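PDB 1M5S: formylmethanofuran--tetrahydromethanopterin formyltransferase from Methanosarcina barkeri, which catalyses the reversible transfer of a formyl group from formylmethanofuran to tetrahydromethanopterin in the pathway of methanogenesis from carbon dioxide. Local coordinates for residues G42-V47 / L89-Q94; I76-F79 / A83-E86. All blocks are in the same frame, centred on the assembly; numbering follows the deposited sequence.

Both contacts use helix 81-95 and belong to the same part of this α/β sandwich; their centres lie about 9 Å apart. Along the chain, G42-V47 comes first, then the strand end I76-F79, then A83-E86 and L89-Q94 on the helix, so interaction 2 is formed wholly by residues between the two halves of interaction 1. The helix thus illustrates how one element can be fixed in two ways: its first turn packs A83 and L84 against T78 and I76 of the strand just before it, and further along an arginine hydrogen-bonds backbone carbonyls of the loop after helix 30-41. V47, against C77, T78 and F79, and R91, against I76, join the two contacts, and interaction 1 extends to a second subunit.

Interaction 1 (G42-V47 / L89-Q94); sequences GFATSV and LERIGQ
With chi2 at 162° and chi3 at -165°, the R91 side chain runs extended from CG to NE and carries its guanidinium from helix 81-95 to the carbonyls of G42 and F43. The arrangement is a case of an arginine hydrogen-bonding backbone oxygens in the last turn of helix 30-41 and in the loop that follows it, in an α/β sandwich. R91 NH1 gives a nearly straight bond to G42 O (2.8 Å, N-H...O angle 172°), lying in the carbonyl plane. R91 NH2 makes a bent hydrogen bond to F43 O, 3.0 Å, from above the plane of that carbonyl and adds a weak bond to G42 O at 3.4 Å. Both oxygens lie in the guanidinium plane, at its edge, so the two bonds largely fix the group's rotation. NH1 also bonds A40 O of helix 30-41, while Q87 OE1 accepts a hydrogen bond from NE and so positions the arginine from its own helix. A methionine at R91 would probably leave the G42 and F43 carbonyls without these donors and let the loop shift against the helix. The contact sits at a subunit interface: F43 makes a cation-pi contact with R91 of the second subunit, and T45 OG1 is hydrogen-bonded to Q94 O of that subunit. Alongside the bonds, A44 CB comes obliquely to within 3.3 Å of R91 NH2.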
# COMPACT_ATOMS: atom_id res chain seq x y z
N GLY A 42 16.78 -2.72 -4.56
CA GLY A 42 16.93 -3.56 -3.38
C GLY A 42 18.33 -4.15 -3.29
O GLY A 42 19.12 -4.02 -4.23
N PHE A 43 18.62 -4.81 -2.17
CA PHE A 43 19.96 -5.33 -1.89
C PHE A 43 21.05 -4.28 -2.20
O PHE A 43 22.03 -4.56 -2.89
CB PHE A 43 20.20 -6.62 -2.69
CG PHE A 43 21.44 -7.38 -2.28
CD1 PHE A 43 21.93 -7.29 -0.98
CD2 PHE A 43 22.10 -8.20 -3.19
CE1 PHE A 43 23.06 -8.01 -0.59
CE2 PHE A 43 23.23 -8.93 -2.80
CZ PHE A 43 23.71 -8.83 -1.50
N ALA A 44 20.84 -3.06 -1.71
CA ALA A 44 21.75 -1.94 -2.00
C ALA A 44 21.61 -0.83 -0.95
O ALA A 44 21.21 0.30 -1.26
CB ALA A 44 21.43 -1.34 -3.37
N THR A 45 21.94 -1.18 0.30
CA THR A 45 21.90 -0.23 1.41
C THR A 45 23.24 0.49 1.62
O THR A 45 23.26 1.66 2.01
CB THR A 45 21.45 -0.91 2.75
OG1 THR A 45 22.40 -1.92 3.12
CG2 THR A 45 20.07 -1.56 2.59
N SER A 46 24.33 -0.17 1.23
CA SER A 46 25.69 0.30 1.51
C SER A 46 26.72 -0.41 0.63
O SER A 46 26.83 -1.64 0.68
CB SER A 46 26.02 0.05 3.00
OG SER A 46 27.32 0.53 3.34
N VAL A 47 27.49 0.37 -0.14
CA VAL A 47 28.49 -0.18 -1.09
C VAL A 47 29.65 -0.87 -0.36
O VAL A 47 30.54 -1.44 -0.99
CB VAL A 47 29.10 0.92 -2.01
CG1 VAL A 47 28.10 1.33 -3.08
CG2 VAL A 47 29.52 2.13 -1.20
N LEU A 89 23.68 -2.15 -15.71
CA LEU A 89 23.38 -3.24 -16.64
C LEU A 89 22.61 -4.35 -15.96
O LEU A 89 21.55 -4.74 -16.43
CB LEU A 89 24.68 -3.81 -17.25
CG LEU A 89 25.00 -3.41 -18.69
CD1 LEU A 89 23.79 -3.69 -19.58
CD2 LEU A 89 25.36 -1.94 -18.73
N GLU A 90 23.11 -4.80 -14.82
CA GLU A 90 22.54 -5.94 -14.12
C GLU A 90 21.18 -5.61 -13.47
O GLU A 90 20.26 -6.42 -13.51
CB GLU A 90 23.52 -6.44 -13.06
CG GLU A 90 24.74 -7.14 -13.66
CD GLU A 90 25.74 -7.61 -12.64
OE1 GLU A 90 25.32 -8.20 -11.61
OE2 GLU A 90 26.96 -7.42 -12.88
N ARG A 91 21.05 -4.40 -12.95
CA ARG A 91 19.84 -3.99 -12.20
C ARG A 91 18.69 -3.58 -13.13
O ARG A 91 17.51 -3.83 -12.84
CB ARG A 91 20.17 -2.82 -11.27
CG ARG A 91 20.59 -3.29 -9.87
CD ARG A 91 21.33 -2.20 -9.08
NE ARG A 91 22.05 -2.73 -7.91
CZ ARG A 91 21.45 -3.12 -6.77
NH1 ARG A 91 20.12 -3.07 -6.64
NH2 ARG A 91 22.11 -3.59 -5.70
N ILE A 92 19.02 -2.89 -14.22
CA ILE A 92 18.01 -2.53 -15.20
C ILE A 92 17.66 -3.72 -16.10
O ILE A 92 16.49 -4.02 -16.31
CB ILE A 92 18.47 -1.34 -16.05
CG1 ILE A 92 18.55 -0.09 -15.16
CG2 ILE A 92 17.51 -1.10 -17.17
CD1 ILE A 92 18.84 1.16 -15.91
N GLY A 93 18.68 -4.46 -16.51
CA GLY A 93 18.44 -5.64 -17.33
C GLY A 93 17.65 -6.73 -16.64
O GLY A 93 16.70 -7.26 -17.20
N GLN A 94 17.97 -6.99 -15.37
CA GLN A 94 17.37 -8.09 -14.64
C GLN A 94 16.12 -7.71 -13.85
O GLN A 94 15.37 -8.59 -13.43
CB GLN A 94 18.39 -8.71 -13.67
CG GLN A 94 19.55 -9.42 -14.34
CD GLN A 94 19.09 -10.34 -15.47
OE1 GLN A 94 19.16 -9.97 -16.64
NE2 GLN A 94 18.58 -11.51 -15.10

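Interaction 2 (I76-F79 / A83-E86); sequences ICTF and ALEE
In the tight turn from strand 71-78 into helix 81-95, T78 and I76 of the strand meet A83 and L84 of the helix. T78 meets the first turn of the helix with both branches. Its OG1, anti to the backbone N (chi1 -151°), lies 3.6 Å from A83 CB. The methyl CG2 of T78, held between the backbone N and the carbonyl carbon, lies 3.2 Å from L84 N, and its 3.4 Å approach to L84 CB is closer than usual van der Waals contact. The T78 and L84 side chains pass each other in opposite directions, and L84, with CG anti to its own N (chi1 -167°), sends CD1 back toward I76. That methyl comes to 3.3 Å from I76 O and 4.0 Å from I76 CG2, the side chains of I76 and L84 crossing at a slant. The join is thus one of packing, with methyl groups against each other, against backbone atoms and against the T78 hydroxyl. Beyond the pair, L84 also rests on K19 and A21 of strand 12-26, which hydrogen-bonds the backbone of I76 and T78, while I76 packs on Q87 and L88 further along helix 81-95 and on A54 of strand 53-60.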
# COMPACT_ATOMS: atom_id res chain seq x y z
N ILE A 76 21.34 4.95 -8.54
CA ILE A 76 22.19 3.82 -8.24
C ILE A 76 23.61 4.37 -8.11
O ILE A 76 24.03 5.22 -8.89
CB ILE A 76 22.12 2.76 -9.35
CG1 ILE A 76 20.69 2.19 -9.43
CG2 ILE A 76 23.10 1.63 -9.07
CD1 ILE A 76 20.34 1.52 -10.76
N CYS A 77 24.24 4.05 -6.98
CA CYS A 77 25.47 4.70 -6.54
C CYS A 77 26.56 3.67 -6.35
O CYS A 77 26.31 2.56 -5.85
CB CYS A 77 25.25 5.43 -5.21
SG CYS A 77 23.85 6.59 -5.16
N THR A 78 27.80 4.08 -6.61
CA THR A 78 28.93 3.19 -6.43
C THR A 78 30.24 4.01 -6.45
O THR A 78 30.25 5.16 -6.91
CB THR A 78 28.91 2.10 -7.52
OG1 THR A 78 29.51 0.90 -7.03
CG2 THR A 78 29.60 2.57 -8.76
N PHE A 79 31.29 3.48 -5.83
CA PHE A 79 32.54 4.24 -5.71
C PHE A 79 33.23 4.50 -7.04
O PHE A 79 33.51 5.65 -7.37
CB PHE A 79 33.50 3.55 -4.74
CG PHE A 79 33.24 3.89 -3.30
CD1 PHE A 79 32.80 5.17 -2.94
CD2 PHE A 79 33.37 2.92 -2.30
CE1 PHE A 79 32.48 5.48 -1.62
CE2 PHE A 79 33.05 3.22 -0.97
CZ PHE A 79 32.61 4.50 -0.63
N ALA A 83 32.21 0.09 -11.88
CA ALA A 83 31.24 -0.68 -11.12
C ALA A 83 29.80 -0.21 -11.37
O ALA A 83 28.88 -1.02 -11.42
CB ALA A 83 31.57 -0.60 -9.63
N LEU A 84 29.63 1.09 -11.59
CA LEU A 84 28.32 1.69 -11.81
C LEU A 84 27.65 1.20 -13.09
O LEU A 84 26.49 0.78 -13.07
CB LEU A 84 28.43 3.22 -11.84
CG LEU A 84 27.11 3.97 -11.75
CD1 LEU A 84 26.32 3.46 -10.54
CD2 LEU A 84 27.35 5.47 -11.64
N GLU A 85 28.36 1.30 -14.22
CA GLU A 85 27.89 0.79 -15.50
C GLU A 85 27.48 -0.67 -15.36
O GLU A 85 26.43 -1.08 -15.86
CB GLU A 85 28.98 0.92 -16.57
CG GLU A 85 28.64 0.29 -17.92
CD GLU A 85 29.45 0.85 -19.08
OE1 GLU A 85 30.69 0.91 -18.97
OE2 GLU A 85 28.85 1.23 -20.11
N GLU A 86 28.27 -1.43 -14.60
CA GLU A 86 27.98 -2.83 -14.33
C GLU A 86 26.68 -2.98 -13.56
O GLU A 86 25.83 -3.81 -13.92
CB GLU A 86 29.14 -3.45 -13.54
CG GLU A 86 29.10 -4.97 -13.40
CD GLU A 86 30.22 -5.50 -12.51
OE1 GLU A 86 31.26 -4.81 -12.36
OE2 GLU A 86 30.07 -6.62 -11.97